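Local atomic coordinates of superoxide dismutase (Acidilobus saccharovorans, PDB entry 4FFK), a protein that catalyses the dismutation of superoxide to molecular oxygen and hydrogen peroxide, using a bound iron ion as its redox centre. Residues P33-E38 and W200-W205; K129-A134 and L175-F180; D133-V138 and K194-W199; A144-D149 and L155-V160. One frame throughout, in Å; residues are numbered along the deposited sequence.

Contact 1. Residues P33-E38 and W200-W205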
loop_
_atom_site.group_PDB
_atom_site.type_symbol
_atom_site.label_atom_id
_atom_site.label_comp_id
_atom_site.label_asym_id
_atom_site.label_seq_id
_atom_site.Cartn_x
_atom_site.Cartn_y
_atom_site.Cartn_z
ATOM N N PRO A 33 -8.391 -14.650 -30.841
ATOM C CA PRO A 33 -9.549 -14.448 -30.003
ATOM C C PRO A 33 -9.167 -14.306 -28.501
ATOM O O PRO A 33 -10.044 -14.301 -27.656
ATOM C CB PRO A 33 -10.328 -15.749 -30.213
ATOM C CG PRO A 33 -9.209 -16.775 -30.325
ATOM C CD PRO A 33 -8.064 -16.091 -30.988
ATOM N N ILE A 34 -7.873 -14.183 -28.189
ATOM C CA ILE A 34 -7.443 -14.196 -26.766
ATOM C C ILE A 34 -7.748 -12.869 -26.084
ATOM O O ILE A 34 -8.287 -12.841 -24.993
ATOM C CB ILE A 34 -5.974 -14.568 -26.624
ATOM C CG1 ILE A 34 -5.801 -16.008 -27.136
ATOM C CG2 ILE A 34 -5.541 -14.533 -25.170
ATOM C CD1 ILE A 34 -4.346 -16.383 -27.305
ATOM N N ILE A 35 -7.412 -11.802 -26.767
ATOM C CA ILE A 35 -7.773 -10.506 -26.303
ATOM C C ILE A 35 -8.445 -9.780 -27.443
ATOM O O ILE A 35 -7.868 -9.689 -28.527
ATOM C CB ILE A 35 -6.554 -9.721 -25.848
ATOM C CG1 ILE A 35 -5.835 -10.450 -24.688
ATOM C CG2 ILE A 35 -6.988 -8.255 -25.468
ATOM C CD1 ILE A 35 -4.508 -9.747 -24.246
ATOM N N SER A 36 -9.633 -9.250 -27.156
ATOM C CA SER A 36 -10.470 -8.638 -28.164
ATOM C C SER A 36 -9.962 -7.301 -28.637
ATOM O O SER A 36 -9.253 -6.592 -27.936
ATOM C CB SER A 36 -11.939 -8.544 -27.737
ATOM O OG SER A 36 -12.203 -7.623 -26.686
ATOM N N ALA A 37 -10.300 -6.971 -29.885
ATOM C CA ALA A 37 -10.067 -5.649 -30.367
ATOM C C ALA A 37 -10.640 -4.627 -29.418
ATOM O O ALA A 37 -10.030 -3.587 -29.253
ATOM C CB ALA A 37 -10.733 -5.449 -31.765
ATOM N N GLU A 38 -11.829 -4.909 -28.908
ATOM C CA GLU A 38 -12.528 -4.032 -28.018
ATOM C C GLU A 38 -11.681 -3.812 -26.770
ATOM O O GLU A 38 -11.456 -2.687 -26.366
ATOM C CB GLU A 38 -13.855 -4.604 -27.617
ATOM C CG GLU A 38 -14.696 -3.615 -26.824
ATOM C CD GLU A 38 -15.958 -4.170 -26.359
ATOM O OE1 GLU A 38 -16.345 -5.258 -26.806
ATOM O OE2 GLU A 38 -16.621 -3.544 -25.529
ATOM N N TRP A 200 -0.548 -16.657 -22.308
ATOM C CA TRP A 200 0.659 -17.400 -22.722
ATOM C C TRP A 200 0.831 -17.527 -24.212
ATOM O O TRP A 200 1.964 -17.463 -24.715
ATOM C CB TRP A 200 0.733 -18.777 -22.053
ATOM C CG TRP A 200 0.960 -18.651 -20.561
ATOM C CD1 TRP A 200 0.021 -18.660 -19.616
ATOM C CD2 TRP A 200 2.197 -18.372 -19.899
ATOM N NE1 TRP A 200 0.579 -18.481 -18.375
ATOM C CE2 TRP A 200 1.915 -18.259 -18.529
ATOM C CE3 TRP A 200 3.497 -18.140 -20.340
ATOM C CZ2 TRP A 200 2.899 -17.991 -17.588
ATOM C CZ3 TRP A 200 4.488 -17.901 -19.399
ATOM C CH2 TRP A 200 4.178 -17.825 -18.053
ATOM N N ASP A 201 -0.287 -17.660 -24.917
ATOM C CA ASP A 201 -0.252 -17.857 -26.383
ATOM C C ASP A 201 0.016 -16.600 -27.172
ATOM O O ASP A 201 0.138 -16.645 -28.405
ATOM C CB ASP A 201 -1.561 -18.473 -26.859
ATOM C CG ASP A 201 -1.796 -19.832 -26.236
ATOM O OD1 ASP A 201 -0.794 -20.495 -25.949
ATOM O OD2 ASP A 201 -2.952 -20.214 -25.998
ATOM N N LEU A 202 0.053 -15.460 -26.473
ATOM C CA LEU A 202 0.324 -14.200 -27.128
ATOM C C LEU A 202 1.734 -13.734 -26.914
ATOM O O LEU A 202 2.172 -12.760 -27.528
ATOM C CB LEU A 202 -0.627 -13.149 -26.580
ATOM C CG LEU A 202 -2.099 -13.319 -26.934
ATOM C CD1 LEU A 202 -2.835 -12.120 -26.492
ATOM C CD2 LEU A 202 -2.201 -13.451 -28.480
ATOM N N ILE A 203 2.463 -14.403 -26.034
ATOM C CA ILE A 203 3.778 -13.854 -25.667
ATOM C C ILE A 203 4.691 -13.781 -26.869
ATOM O O ILE A 203 4.915 -14.784 -27.564
ATOM C CB ILE A 203 4.439 -14.603 -24.495
ATOM C CG1 ILE A 203 3.600 -14.401 -23.244
ATOM C CG2 ILE A 203 5.841 -14.038 -24.202
ATOM C CD1 ILE A 203 3.797 -15.452 -22.212
ATOM N N ASN A 204 5.145 -12.573 -27.155
ATOM C CA ASN A 204 6.272 -12.389 -28.019
ATOM C C ASN A 204 7.588 -12.675 -27.300
ATOM O O ASN A 204 8.247 -11.793 -26.719
ATOM C CB ASN A 204 6.219 -11.030 -28.662
ATOM C CG ASN A 204 7.299 -10.858 -29.695
ATOM O OD1 ASN A 204 7.269 -9.923 -30.443
ATOM N ND2 ASN A 204 8.285 -11.730 -29.681
ATOM N N TRP A 205 8.006 -13.928 -27.359
ATOM C CA TRP A 205 9.239 -14.325 -26.687
ATOM C C TRP A 205 10.525 -13.709 -27.266
ATOM O O TRP A 205 11.575 -13.715 -26.606
ATOM C CB TRP A 205 9.345 -15.851 -26.545
ATOM C CG TRP A 205 8.466 -16.383 -25.496
ATOM C CD1 TRP A 205 7.318 -17.094 -25.679
ATOM C CD2 TRP A 205 8.626 -16.237 -24.073
ATOM N NE1 TRP A 205 6.768 -17.427 -24.470
ATOM C CE2 TRP A 205 7.539 -16.907 -23.465
ATOM C CE3 TRP A 205 9.572 -15.585 -23.255
ATOM C CZ2 TRP A 205 7.358 -16.945 -22.070
ATOM C CZ3 TRP A 205 9.425 -15.668 -21.874
ATOM C CH2 TRP A 205 8.319 -16.337 -21.295
#
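Ile34 and Leu202 carry this contact, and every touch across it is apolar. The two side chains run past each other in opposite directions. Ile34 CD1 comes to 3.8 Å from Leu202 CG. The same methyl lies across the side chain of Asp201, 3.5 Å from Asp201 CB, so it meets the methylene of the aspartate and not its carboxylate. With CG1 of Ile34 anti to the carbonyl carbon (chi1 -64°), both branches of this residue meet the leucine: CD1 lies at Leu202 CG, and Ile34 CG2 lies 3.9 Å from Leu202 CD1. Ile35 adds a second apolar touch. Its CB does not head straight for the other segment, but its extended branch brings Ile35 CD1 to 3.7 Å from Leu202 CD1. Leu202 CD1 therefore packs against both isoleucines.

The polar bonds lie around this patch. The carbonyl of Ile34 takes a hydrogen bond from Tyr188. Ser36 is the N-cap of helix 37-66, with OG bonded to the backbone N of Thr39. Asn204 is the N-cap of helix 205-216.

The contact joins the lead-in to the first long helix with the loop between the last two helices. It is one of the places where the alpha-hairpin part meets the C-terminal part, as in the two-domain iron/manganese superoxide dismutases.

Contact 2. Residues K129-A134 and L175-F180. With FE (Fe (III) ion), chain B.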
loop_
_atom_site.group_PDB
_atom_site.type_symbol
_atom_site.label_atom_id
_atom_site.label_comp_id
_atom_site.label_asym_id
_atom_site.label_seq_id
_atom_site.Cartn_x
_atom_site.Cartn_y
_atom_site.Cartn_z
ATOM N N LYS A 129 3.854 -22.234 -14.525
ATOM C CA LYS A 129 2.994 -22.444 -13.397
ATOM C C LYS A 129 3.163 -21.412 -12.311
ATOM O O LYS A 129 2.194 -20.940 -11.745
ATOM C CB LYS A 129 3.286 -23.791 -12.805
ATOM C CG LYS A 129 2.674 -24.076 -11.450
ATOM C CD LYS A 129 1.218 -24.241 -11.550
ATOM C CE LYS A 129 0.662 -24.550 -10.165
ATOM N NZ LYS A 129 -0.684 -23.889 -10.027
ATOM N N LEU A 130 4.398 -21.090 -11.981
ATOM C CA LEU A 130 4.586 -20.177 -10.863
ATOM C C LEU A 130 4.214 -18.782 -11.355
ATOM O O LEU A 130 3.584 -18.046 -10.638
ATOM C CB LEU A 130 6.030 -20.170 -10.424
ATOM C CG LEU A 130 6.486 -19.283 -9.259
ATOM C CD1 LEU A 130 5.718 -19.596 -7.976
ATOM C CD2 LEU A 130 8.024 -19.448 -9.067
ATOM N N PHE A 131 4.628 -18.441 -12.557
ATOM C CA PHE A 131 4.307 -17.117 -13.085
ATOM C C PHE A 131 2.797 -16.912 -13.225
ATOM O O PHE A 131 2.246 -15.866 -12.817
ATOM C CB PHE A 131 4.961 -16.900 -14.404
ATOM C CG PHE A 131 4.886 -15.466 -14.866
ATOM C CD1 PHE A 131 3.921 -15.051 -15.743
ATOM C CD2 PHE A 131 5.753 -14.507 -14.320
ATOM C CE1 PHE A 131 3.878 -13.679 -16.162
ATOM C CE2 PHE A 131 5.669 -13.153 -14.739
ATOM C CZ PHE A 131 4.756 -12.787 -15.662
ATOM N N GLY A 132 2.117 -17.906 -13.802
ATOM C CA GLY A 132 0.660 -17.905 -13.840
ATOM C C GLY A 132 0.030 -17.742 -12.496
ATOM O O GLY A 132 -0.938 -16.971 -12.317
ATOM N N ASP A 133 0.537 -18.459 -11.495
ATOM C CA ASP A 133 -0.016 -18.319 -10.187
ATOM C C ASP A 133 0.268 -16.932 -9.604
ATOM O O ASP A 133 -0.592 -16.378 -8.908
ATOM C CB ASP A 133 0.529 -19.351 -9.235
ATOM C CG ASP A 133 -0.045 -20.747 -9.476
ATOM O OD1 ASP A 133 -0.973 -20.892 -10.309
ATOM O OD2 ASP A 133 0.425 -21.677 -8.773
ATOM N N ALA A 134 1.422 -16.360 -9.932
ATOM C CA ALA A 134 1.791 -15.023 -9.406
ATOM C C ALA A 134 0.783 -14.029 -9.994
ATOM O O ALA A 134 0.284 -13.154 -9.268
ATOM C CB ALA A 134 3.244 -14.628 -9.824
ATOM N N LEU A 175 8.974 -9.170 -18.903
ATOM C CA LEU A 175 7.719 -9.663 -19.413
ATOM C C LEU A 175 6.716 -9.347 -18.334
ATOM O O LEU A 175 7.019 -9.489 -17.171
ATOM C CB LEU A 175 7.821 -11.190 -19.556
ATOM C CG LEU A 175 6.515 -11.942 -19.777
ATOM C CD1 LEU A 175 5.858 -11.527 -21.125
ATOM C CD2 LEU A 175 6.848 -13.419 -19.708
ATOM N N ALA A 176 5.547 -8.894 -18.715
ATOM C CA ALA A 176 4.589 -8.464 -17.715
ATOM C C ALA A 176 3.236 -8.845 -18.209
ATOM O O ALA A 176 2.938 -8.711 -19.405
ATOM C CB ALA A 176 4.715 -6.939 -17.510
ATOM N N VAL A 177 2.395 -9.299 -17.305
ATOM C CA VAL A 177 1.001 -9.509 -17.654
ATOM C C VAL A 177 0.183 -8.618 -16.706
ATOM O O VAL A 177 0.381 -8.636 -15.512
ATOM C CB VAL A 177 0.579 -10.990 -17.539
ATOM C CG1 VAL A 177 0.919 -11.587 -16.176
ATOM C CG2 VAL A 177 -0.895 -11.150 -17.857
ATOM N N ASP A 178 -0.682 -7.838 -17.292
ATOM C CA ASP A 178 -1.643 -7.012 -16.548
ATOM C C ASP A 178 -2.782 -7.838 -16.057
ATOM O O ASP A 178 -3.466 -8.561 -16.834
ATOM C CB ASP A 178 -2.163 -6.014 -17.562
ATOM C CG ASP A 178 -2.966 -4.915 -16.974
ATOM O OD1 ASP A 178 -3.118 -4.815 -15.773
ATOM O OD2 ASP A 178 -3.372 -4.089 -17.787
ATOM N N VAL A 179 -3.040 -7.751 -14.754
ATOM C CA VAL A 179 -4.250 -8.334 -14.189
ATOM C C VAL A 179 -5.136 -7.335 -13.459
ATOM O O VAL A 179 -5.965 -7.698 -12.621
ATOM C CB VAL A 179 -3.959 -9.529 -13.295
ATOM C CG1 VAL A 179 -3.341 -10.629 -14.093
ATOM C CG2 VAL A 179 -2.937 -9.127 -12.135
ATOM N N PHE A 180 -5.039 -6.067 -13.847
ATOM C CA PHE A 180 -6.156 -5.243 -13.600
ATOM C C PHE A 180 -7.354 -5.803 -14.348
ATOM O O PHE A 180 -7.222 -6.303 -15.451
ATOM C CB PHE A 180 -5.943 -3.883 -14.193
ATOM C CG PHE A 180 -5.168 -2.964 -13.343
ATOM C CD1 PHE A 180 -5.803 -1.789 -12.903
ATOM C CD2 PHE A 180 -3.822 -3.221 -13.024
ATOM C CE1 PHE A 180 -5.065 -0.805 -12.126
ATOM C CE2 PHE A 180 -3.107 -2.284 -12.222
ATOM C CZ PHE A 180 -3.769 -1.089 -11.806
HETATM FE FE FE B . -4.015 -2.276 -17.812
HETATM O O HOH W 1 -3.466 -2.027 -15.851
#
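OD2 of Asp178 binds the iron(III) ion at 1.9 Å, while the residue before it, Val177, is turned toward helix 124-136 and meets Phe131. His43, His92, His182 and a water 2.0 Å from the iron complete the site. The other carboxylate oxygen is held as well. Asp178 OD1 accepts a 3.0 Å bond from Phe180 N, which approaches from above the carboxylate plane, 46° out of it. This Asx turn probably limits the rotation of the metal-binding carboxylate. The ring of Phe180 lies beside the site, with the iron-bound water over one face, toward the rim.

The contact with the helix is apolar. CE1 of Phe131 comes to 3.6 Å from CG1 of Val177, and the methyl meets the ring obliquely. The two side chains pass each other in opposite directions. Val177 holds CG1 between its backbone N and carbonyl carbon (chi1 53°), which brings this methyl to the ring. Leu175, two residues earlier, also turns its CB toward the helix.

One turn of the helix is braced by a salt bridge from Lys129 NZ to Asp133 OD2, 2.8 Å long and on the syn lone pair.

Phe131 also packs on Ala144 of strand 142-148 and on Ile157 of strand 155-161. Helix 192-199 covers Leu175 and Val177 through Trp199. Helix 124-136 therefore packs on the sheet through Phe131, whose partner Val177 directly precedes the iron ligand.

Contact 3. Residues D133-V138 and K194-W199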
loop_
_atom_site.group_PDB
_atom_site.type_symbol
_atom_site.label_atom_id
_atom_site.label_comp_id
_atom_site.label_asym_id
_atom_site.label_seq_id
_atom_site.Cartn_x
_atom_site.Cartn_y
_atom_site.Cartn_z
ATOM N N ASP A 133 0.537 -18.459 -11.495
ATOM C CA ASP A 133 -0.016 -18.319 -10.187
ATOM C C ASP A 133 0.268 -16.932 -9.604
ATOM O O ASP A 133 -0.592 -16.378 -8.908
ATOM C CB ASP A 133 0.529 -19.351 -9.235
ATOM C CG ASP A 133 -0.045 -20.747 -9.476
ATOM O OD1 ASP A 133 -0.973 -20.892 -10.309
ATOM O OD2 ASP A 133 0.425 -21.677 -8.773
ATOM N N ALA A 134 1.422 -16.360 -9.932
ATOM C CA ALA A 134 1.791 -15.023 -9.406
ATOM C C ALA A 134 0.783 -14.029 -9.994
ATOM O O ALA A 134 0.284 -13.154 -9.268
ATOM C CB ALA A 134 3.244 -14.628 -9.824
ATOM N N ALA A 135 0.442 -14.203 -11.258
ATOM C CA ALA A 135 -0.508 -13.269 -11.929
ATOM C C ALA A 135 -1.900 -13.471 -11.354
ATOM O O ALA A 135 -2.644 -12.524 -11.083
ATOM C CB ALA A 135 -0.497 -13.520 -13.402
ATOM N N LYS A 136 -2.300 -14.733 -11.219
ATOM C CA LYS A 136 -3.660 -15.021 -10.828
ATOM C C LYS A 136 -3.860 -14.583 -9.384
ATOM O O LYS A 136 -4.970 -14.278 -8.979
ATOM C CB LYS A 136 -3.947 -16.528 -10.971
ATOM C CG LYS A 136 -4.110 -16.968 -12.399
ATOM C CD LYS A 136 -3.967 -18.514 -12.447
ATOM C CE LYS A 136 -3.659 -18.848 -13.921
ATOM N NZ LYS A 136 -3.807 -20.338 -14.070
ATOM N N ASN A 137 -2.770 -14.550 -8.606
ATOM C CA ASN A 137 -2.860 -14.277 -7.227
ATOM C C ASN A 137 -2.351 -12.900 -6.845
ATOM O O ASN A 137 -2.049 -12.662 -5.673
ATOM C CB ASN A 137 -2.163 -15.362 -6.411
ATOM C CG ASN A 137 -2.955 -16.643 -6.471
ATOM O OD1 ASN A 137 -3.992 -16.723 -5.853
ATOM N ND2 ASN A 137 -2.549 -17.562 -7.333
ATOM N N VAL A 138 -2.333 -12.005 -7.824
ATOM C CA VAL A 138 -2.192 -10.599 -7.443
ATOM C C VAL A 138 -3.463 -10.259 -6.687
ATOM O O VAL A 138 -4.609 -10.519 -7.178
ATOM C CB VAL A 138 -2.055 -9.747 -8.672
ATOM C CG1 VAL A 138 -2.317 -8.250 -8.185
ATOM C CG2 VAL A 138 -0.701 -9.953 -9.305
ATOM N N LYS A 194 -8.396 -17.703 -16.600
ATOM C CA LYS A 194 -8.548 -18.213 -17.931
ATOM C C LYS A 194 -7.887 -17.203 -18.851
ATOM O O LYS A 194 -7.217 -17.545 -19.797
ATOM C CB LYS A 194 -10.036 -18.358 -18.275
ATOM C CG LYS A 194 -10.231 -18.703 -19.735
ATOM C CD LYS A 194 -11.721 -18.874 -19.999
ATOM C CE LYS A 194 -11.966 -18.867 -21.500
ATOM N NZ LYS A 194 -13.393 -19.317 -21.827
ATOM N N TYR A 195 -7.990 -15.915 -18.497
ATOM C CA TYR A 195 -7.167 -14.934 -19.201
ATOM C C TYR A 195 -5.656 -15.145 -19.138
ATOM O O TYR A 195 -4.961 -15.149 -20.178
ATOM C CB TYR A 195 -7.569 -13.544 -18.703
ATOM C CG TYR A 195 -6.547 -12.481 -18.890
ATOM C CD1 TYR A 195 -6.301 -11.908 -20.142
ATOM C CD2 TYR A 195 -5.837 -12.007 -17.779
ATOM C CE1 TYR A 195 -5.392 -10.899 -20.287
ATOM C CE2 TYR A 195 -4.884 -11.022 -17.936
ATOM C CZ TYR A 195 -4.666 -10.468 -19.142
ATOM O OH TYR A 195 -3.738 -9.468 -19.238
ATOM N N VAL A 196 -5.129 -15.320 -17.934
ATOM C CA VAL A 196 -3.687 -15.479 -17.794
ATOM C C VAL A 196 -3.238 -16.750 -18.575
ATOM O O VAL A 196 -2.247 -16.742 -19.292
ATOM C CB VAL A 196 -3.365 -15.613 -16.316
ATOM C CG1 VAL A 196 -1.917 -16.013 -16.162
ATOM C CG2 VAL A 196 -3.670 -14.202 -15.642
ATOM N N ASP A 197 -4.026 -17.799 -18.423
ATOM C CA ASP A 197 -3.743 -19.086 -19.118
ATOM C C ASP A 197 -3.636 -18.887 -20.610
ATOM O O ASP A 197 -2.698 -19.397 -21.232
ATOM C CB ASP A 197 -4.847 -20.103 -18.803
ATOM C CG ASP A 197 -4.729 -20.678 -17.429
ATOM O OD1 ASP A 197 -3.709 -20.441 -16.743
ATOM O OD2 ASP A 197 -5.659 -21.409 -17.016
ATOM N N SER A 198 -4.547 -18.113 -21.206
ATOM C CA SER A 198 -4.520 -17.892 -22.650
ATOM C C SER A 198 -3.472 -16.886 -23.066
ATOM O O SER A 198 -2.930 -16.935 -24.158
ATOM C CB SER A 198 -5.881 -17.413 -23.191
ATOM O OG SER A 198 -6.966 -18.008 -22.526
ATOM N N TRP A 199 -3.186 -15.943 -22.167
ATOM C CA TRP A 199 -2.230 -14.910 -22.481
ATOM C C TRP A 199 -0.883 -15.497 -22.864
ATOM O O TRP A 199 -0.195 -14.957 -23.712
ATOM C CB TRP A 199 -2.141 -13.949 -21.267
ATOM C CG TRP A 199 -0.938 -13.038 -21.302
ATOM C CD1 TRP A 199 -0.829 -11.809 -21.930
ATOM C CD2 TRP A 199 0.290 -13.259 -20.636
ATOM N NE1 TRP A 199 0.429 -11.303 -21.714
ATOM C CE2 TRP A 199 1.125 -12.160 -20.912
ATOM C CE3 TRP A 199 0.788 -14.300 -19.840
ATOM C CZ2 TRP A 199 2.461 -12.054 -20.411
ATOM C CZ3 TRP A 199 2.106 -14.211 -19.372
ATOM C CH2 TRP A 199 2.926 -13.072 -19.649
#
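The backbones of Lys136 and Val196 come nearest here, with their CA atoms 7.0 Å apart, as the end of helix 124-136 meets helix 192-199. Ala135 CB packs against Val196 CG2 at 3.9 Å and lies almost as close to CG1. Lys136 crosses Val196 at a slant. Its chain is extended beyond CG, and Lys136 CE passes 4.0 Å from Val196 CG1. Lys136 NZ ends 2.7 Å from OD1 of Asp197 in a salt bridge. The ammonium approaches on the syn side, 26° out of the carboxylate plane. Ala135 and Val196 are buried, while the ion pair lies at the more exposed border.

The helix end is tied off by Asn137. Asn137 ND2, at 2.8 Å, and Asn137 N reach the carbonyl O of Asp133 from opposite faces of the carbonyl plane.

Arg192 binds the carbonyls of Lys136 and Val138. Ala135 also touches Val177 of strand 172-178, as do Tyr195 and Trp199. Both helices therefore pack on strand 172-178.

Contact 4. Residues A144-D149 and L155-V160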
loop_
_atom_site.group_PDB
_atom_site.type_symbol
_atom_site.label_atom_id
_atom_site.label_comp_id
_atom_site.label_asym_id
_atom_site.label_seq_id
_atom_site.Cartn_x
_atom_site.Cartn_y
_atom_site.Cartn_z
ATOM N N ALA A 144 1.889 -9.305 -12.946
ATOM C CA ALA A 144 3.007 -10.207 -12.634
ATOM C C ALA A 144 4.075 -9.873 -13.641
ATOM O O ALA A 144 3.784 -9.544 -14.811
ATOM C CB ALA A 144 2.585 -11.677 -12.717
ATOM N N ILE A 145 5.330 -9.920 -13.193
ATOM C CA ILE A 145 6.425 -9.511 -13.989
ATOM C C ILE A 145 7.558 -10.532 -13.881
ATOM O O ILE A 145 7.841 -10.981 -12.806
ATOM C CB ILE A 145 6.974 -8.159 -13.534
ATOM C CG1 ILE A 145 6.021 -7.023 -13.902
ATOM C CG2 ILE A 145 8.310 -7.931 -14.219
ATOM C CD1 ILE A 145 6.456 -5.695 -13.273
ATOM N N LEU A 146 8.134 -10.906 -15.019
ATOM C CA LEU A 146 9.353 -11.703 -15.024
ATOM C C LEU A 146 10.435 -10.664 -15.169
ATOM O O LEU A 146 10.389 -9.890 -16.098
ATOM C CB LEU A 146 9.392 -12.650 -16.257
ATOM C CG LEU A 146 10.731 -13.447 -16.237
ATOM C CD1 LEU A 146 11.036 -14.248 -14.975
ATOM C CD2 LEU A 146 10.699 -14.355 -17.413
ATOM N N ALA A 147 11.314 -10.557 -14.182
ATOM C CA ALA A 147 12.322 -9.534 -14.192
ATOM C C ALA A 147 13.714 -10.135 -14.127
ATOM O O ALA A 147 13.924 -11.256 -13.641
ATOM C CB ALA A 147 12.130 -8.600 -13.012
ATOM N N TYR A 148 14.638 -9.331 -14.591
ATOM C CA TYR A 148 16.055 -9.634 -14.479
ATOM C C TYR A 148 16.599 -8.872 -13.267
ATOM O O TYR A 148 16.384 -7.655 -13.184
ATOM C CB TYR A 148 16.742 -9.157 -15.752
ATOM C CG TYR A 148 18.263 -9.295 -15.649
ATOM C CD1 TYR A 148 18.858 -10.561 -15.622
ATOM C CD2 TYR A 148 19.094 -8.150 -15.581
ATOM C CE1 TYR A 148 20.250 -10.696 -15.519
ATOM C CE2 TYR A 148 20.480 -8.279 -15.489
ATOM C CZ TYR A 148 21.039 -9.557 -15.468
ATOM O OH TYR A 148 22.410 -9.717 -15.360
ATOM N N ASP A 149 17.286 -9.565 -12.363
ATOM C CA ASP A 149 17.904 -8.921 -11.216
ATOM C C ASP A 149 19.383 -8.610 -11.527
ATOM O O ASP A 149 20.186 -9.513 -11.516
ATOM C CB ASP A 149 17.862 -9.823 -10.010
ATOM C CG ASP A 149 18.666 -9.270 -8.861
ATOM O OD1 ASP A 149 18.950 -8.021 -8.882
ATOM O OD2 ASP A 149 18.947 -10.051 -7.943
ATOM N N LEU A 155 16.771 -14.387 -12.796
ATOM C CA LEU A 155 15.405 -13.978 -13.078
ATOM C C LEU A 155 14.670 -13.998 -11.793
ATOM O O LEU A 155 14.936 -14.823 -10.970
ATOM C CB LEU A 155 14.745 -14.898 -14.124
ATOM C CG LEU A 155 15.373 -14.772 -15.518
ATOM C CD1 LEU A 155 14.714 -15.769 -16.429
ATOM C CD2 LEU A 155 15.201 -13.385 -16.157
ATOM N N ARG A 156 13.709 -13.078 -11.620
ATOM C CA ARG A 156 12.854 -13.089 -10.435
ATOM C C ARG A 156 11.448 -12.835 -10.932
ATOM O O ARG A 156 11.263 -12.061 -11.861
ATOM C CB ARG A 156 13.185 -11.921 -9.464
ATOM C CG ARG A 156 14.554 -11.974 -8.838
ATOM C CD ARG A 156 14.704 -13.092 -7.807
ATOM N NE ARG A 156 16.055 -12.995 -7.228
ATOM C CZ ARG A 156 16.965 -13.961 -7.234
ATOM N NH1 ARG A 156 16.681 -15.184 -7.678
ATOM N NH2 ARG A 156 18.150 -13.721 -6.701
ATOM N N ILE A 157 10.509 -13.520 -10.330
ATOM C CA ILE A 157 9.093 -13.211 -10.581
ATOM C C ILE A 157 8.662 -12.162 -9.560
ATOM O O ILE A 157 8.868 -12.297 -8.384
ATOM C CB ILE A 157 8.255 -14.441 -10.478
ATOM C CG1 ILE A 157 8.613 -15.365 -11.658
ATOM C CG2 ILE A 157 6.706 -14.069 -10.508
ATOM C CD1 ILE A 157 7.820 -16.698 -11.629
ATOM N N LEU A 158 8.061 -11.101 -10.053
ATOM C CA LEU A 158 7.520 -10.080 -9.158
ATOM C C LEU A 158 6.010 -10.024 -9.262
ATOM O O LEU A 158 5.438 -10.255 -10.317
ATOM C CB LEU A 158 8.027 -8.717 -9.605
ATOM C CG LEU A 158 9.552 -8.744 -9.861
ATOM C CD1 LEU A 158 9.887 -7.341 -10.278
ATOM C CD2 LEU A 158 10.336 -9.194 -8.705
ATOM N N GLN A 159 5.375 -9.574 -8.175
ATOM C CA GLN A 159 4.056 -9.002 -8.362
ATOM C C GLN A 159 4.124 -7.518 -8.252
ATOM O O GLN A 159 4.976 -6.957 -7.553
ATOM C CB GLN A 159 3.134 -9.452 -7.263
ATOM C CG GLN A 159 2.808 -10.950 -7.348
ATOM C CD GLN A 159 1.776 -11.299 -6.342
ATOM O OE1 GLN A 159 1.790 -10.792 -5.256
ATOM N NE2 GLN A 159 0.845 -12.198 -6.701
ATOM N N VAL A 160 3.124 -6.891 -8.824
ATOM C CA VAL A 160 2.973 -5.469 -8.631
ATOM C C VAL A 160 1.527 -5.295 -8.249
ATOM O O VAL A 160 0.660 -5.984 -8.775
ATOM C CB VAL A 160 3.185 -4.676 -9.968
ATOM C CG1 VAL A 160 3.084 -3.182 -9.605
ATOM C CG2 VAL A 160 4.539 -4.999 -10.570
#
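Ile145 and Leu158 form a hydrogen-bonded pair in the tight part of this antiparallel hairpin. Leu158 N gives Ile145 O a nearly straight bond of 2.8 Å (174°), in the carbonyl plane. Ala147 and Arg156 make the next such pair, with Arg156 N 2.7 Å from Ala147 O. Ala147 O also meets Leu155 CA at 3.1 Å in a CA-H...O contact. On the face of Ile145, its CD1 presses on Val160 CG2 at 3.4 Å, closer than usual for two methyls. Ala147 CB fits beside Leu158 CD1 at 3.8 Å. On the other face, Leu146 CD1 lies 3.9 Å from Leu155 CB, and helix 111-121 covers both.

The far end is looser. Asp149 and Arg156 lie side by side, but Asp149 OD2 and Arg156 NH2 are 4.0 Å apart, a long salt bridge, with the planes of the two groups 50° apart. Their stronger partners are elsewhere: Arg156 binds Asp154, and both side chains bond to Tyr19 of the third subunit.

The backbone bonds and apolar contacts thus hold the hairpin together, whereas the charged groups at its turn end divide their bonds between the turn itself and the third subunit.

How the contacts relate
From the N terminus, 33-38 comes first and pairs with 200-205, so contact 1 closes the longest loop and encloses the other three. Contacts 2 and 3 start from overlapping parts of helix 124-136, sharing Asp133 and Ala134. Contact 2 closes first, on the strand at the iron, and contact 3 later, on helix 192-199. Their loops overlap, and neither encloses the other. Contact 4 is the shortest loop, a hairpin lying within both. Tyr195 OH of contact 3 bonds to Asp178 O of contact 2, and Gln159 of contact 4 to Ala134 O of the shared helix. Trp200 packs on Phe131, linking contact 1 to this core. Together they tie sheet, helices and alpha-hairpin domain.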